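Local coordinates for period circadian protein homolog 2 (Mus musculus, PDB 3GDI), which acts in the mammalian circadian clock as a regulator of transcription, its tandem PAS domains probably mediating protein-protein interactions such as homodimer formation, at residues K217-A222 against T246-F251. Residues are numbered along the deposited sequence; the frame is centred on the assembly and turned at random.
Sequences KKILQA and TSWSSF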
loop_
_atom_site.group_PDB
_atom_site.type_symbol
_atom_site.label_atom_id
_atom_site.label_comp_id
_atom_site.label_asym_id
_atom_site.label_seq_id
_atom_site.Cartn_x
_atom_site.Cartn_y
_atom_site.Cartn_z
ATOM N N LYS A 217 24.102 -2.079 -1.100
ATOM C CA LYS A 217 25.150 -1.908 -2.104
ATOM C C LYS A 217 25.295 -3.196 -2.910
ATOM O O LYS A 217 25.431 -3.160 -4.131
ATOM C CB LYS A 217 26.484 -1.561 -1.445
ATOM C CG LYS A 217 26.467 -0.224 -0.746
ATOM C CD LYS A 217 27.866 0.323 -0.529
ATOM C CE LYS A 217 27.803 1.790 -0.105
ATOM N NZ LYS A 217 29.153 2.367 0.131
ATOM N N LYS A 218 25.259 -4.335 -2.227
ATOM C CA LYS A 218 25.373 -5.601 -2.930
ATOM C C LYS A 218 24.105 -5.871 -3.733
ATOM O O LYS A 218 24.166 -6.452 -4.815
ATOM C CB LYS A 218 25.612 -6.758 -1.958
ATOM C CG LYS A 218 26.898 -6.643 -1.157
ATOM C CD LYS A 218 27.165 -7.915 -0.340
ATOM C CE LYS A 218 28.371 -7.762 0.603
ATOM N NZ LYS A 218 29.643 -7.453 -0.114
ATOM N N ILE A 219 22.959 -5.447 -3.210
ATOM C CA ILE A 219 21.697 -5.684 -3.901
ATOM C C ILE A 219 21.627 -5.044 -5.279
ATOM O O ILE A 219 21.258 -5.703 -6.244
ATOM C CB ILE A 219 20.487 -5.185 -3.083
ATOM C CG1 ILE A 219 20.285 -6.073 -1.853
ATOM C CG2 ILE A 219 19.238 -5.192 -3.944
ATOM C CD1 ILE A 219 19.127 -5.638 -0.980
ATOM N N LEU A 220 21.968 -3.768 -5.392
ATOM C CA LEU A 220 21.883 -3.160 -6.705
ATOM C C LEU A 220 23.063 -3.627 -7.543
ATOM O O LEU A 220 23.000 -3.641 -8.773
ATOM C CB LEU A 220 21.823 -1.626 -6.614
ATOM C CG LEU A 220 23.091 -0.788 -6.477
ATOM C CD1 LEU A 220 22.717 0.687 -6.596
ATOM C CD2 LEU A 220 23.767 -1.082 -5.155
ATOM N N GLN A 221 24.129 -4.037 -6.869
ATOM C CA GLN A 221 25.307 -4.542 -7.554
ATOM C C GLN A 221 24.960 -5.906 -8.155
ATOM O O GLN A 221 25.375 -6.236 -9.262
ATOM C CB GLN A 221 26.465 -4.677 -6.562
ATOM C CG GLN A 221 27.714 -5.348 -7.112
ATOM C CD GLN A 221 28.700 -5.755 -6.014
ATOM O OE1 GLN A 221 29.712 -6.411 -6.284
ATOM N NE2 GLN A 221 28.405 -5.370 -4.773
ATOM N N ALA A 222 24.182 -6.690 -7.418
ATOM C CA ALA A 222 23.772 -8.015 -7.863
ATOM C C ALA A 222 22.756 -7.934 -8.995
ATOM O O ALA A 222 22.397 -8.952 -9.594
ATOM C CB ALA A 222 23.186 -8.797 -6.694
ATOM N N THR A 246 18.880 -14.431 5.817
ATOM C CA THR A 246 18.165 -13.780 4.742
ATOM C C THR A 246 18.744 -13.875 3.358
ATOM O O THR A 246 19.953 -13.951 3.170
ATOM C CB THR A 246 17.980 -12.289 5.065
ATOM O OG1 THR A 246 17.304 -12.153 6.324
ATOM C CG2 THR A 246 17.173 -11.606 3.977
ATOM N N SER A 247 17.843 -13.865 2.389
ATOM C CA SER A 247 18.197 -13.890 0.983
ATOM C C SER A 247 17.627 -12.577 0.436
ATOM O O SER A 247 16.441 -12.303 0.589
ATOM C CB SER A 247 17.546 -15.082 0.295
ATOM O OG SER A 247 17.494 -14.874 -1.105
ATOM N N TRP A 248 18.472 -11.762 -0.180
ATOM C CA TRP A 248 18.029 -10.477 -0.699
ATOM C C TRP A 248 17.960 -10.373 -2.222
ATOM O O TRP A 248 18.795 -10.929 -2.936
ATOM C CB TRP A 248 18.929 -9.359 -0.176
ATOM C CG TRP A 248 18.877 -9.171 1.307
ATOM C CD1 TRP A 248 19.794 -9.606 2.223
ATOM C CD2 TRP A 248 17.831 -8.523 2.058
ATOM N NE1 TRP A 248 19.385 -9.271 3.496
ATOM C CE2 TRP A 248 18.182 -8.610 3.423
ATOM C CE3 TRP A 248 16.628 -7.885 1.706
ATOM C CZ2 TRP A 248 17.374 -8.087 4.439
ATOM C CZ3 TRP A 248 15.825 -7.368 2.712
ATOM C CH2 TRP A 248 16.203 -7.473 4.066
ATOM N N SER A 249 16.957 -9.640 -2.707
ATOM C CA SER A 249 16.770 -9.434 -4.137
ATOM C C SER A 249 16.060 -8.099 -4.413
ATOM O O SER A 249 15.648 -7.395 -3.486
ATOM C CB SER A 249 15.964 -10.588 -4.728
ATOM O OG SER A 249 16.073 -10.592 -6.142
ATOM N N SER A 250 15.920 -7.739 -5.684
ATOM C CA SER A 250 15.258 -6.486 -6.016
ATOM C C SER A 250 14.455 -6.591 -7.291
ATOM O O SER A 250 14.712 -7.455 -8.125
ATOM C CB SER A 250 16.291 -5.370 -6.188
ATOM O OG SER A 250 17.263 -5.739 -7.145
ATOM N N PHE A 251 13.459 -5.723 -7.424
ATOM C CA PHE A 251 12.670 -5.674 -8.637
ATOM C C PHE A 251 13.166 -4.412 -9.339
ATOM O O PHE A 251 13.113 -3.324 -8.772
ATOM C CB PHE A 251 11.173 -5.578 -8.326
ATOM C CG PHE A 251 10.584 -6.851 -7.761
ATOM C CD1 PHE A 251 11.001 -8.099 -8.230
ATOM C CD2 PHE A 251 9.592 -6.805 -6.786
ATOM C CE1 PHE A 251 10.432 -9.285 -7.739
ATOM C CE2 PHE A 251 9.019 -7.975 -6.287
ATOM C CZ PHE A 251 9.439 -9.221 -6.765
HETATM O O HOH W 1 19.507 -7.399 -6.571
#
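Ile219, near the C-terminal end of helix 209-221, faces Ser249 of strand 241-252 with 6.2 Å between their CA atoms, the axes of the two short segments coming within 7.9 Å and crossing at -53°. Both branches of the isoleucine reach the strand. CG1 lies beside the backbone N (chi1 -70°) and runs on extended, which brings its tip CD1 to 3.8 Å from Trp248 CB; CG2, anti to that N, settles 3.7 Å from Ser250 CB. Trp248 and Ser250 both send their CB toward the helix, while Ser249 between them turns its own away. The indole then leads off from the helix, with Thr246 CG2 above one face near its rim and the ring of His266 meeting it edge-to-face.

This is the second PAS domain of the chain, an antiparallel five-stranded sheet of order 2-1-5-4-3, and here helix 209-221 packs on one side of it, Ile219 also touching Phe227 and Ile262 on the two flanking strands. On the other side Ser249 packs on Pro254 of the second subunit, and Phe251 meets the Phe251 ring of that subunit with nearly parallel planes.

The polar link is a water: it donates to Ile219 O at 2.5 Å and hydrogen-bonds Ser250 OG at 2.8 Å. Chi1 of Ser250 (55°) sets that hydroxyl between backbone N and carbonyl carbon, on the helix side, whereas Ser249 OG hydrogen-bonds Gly224 O.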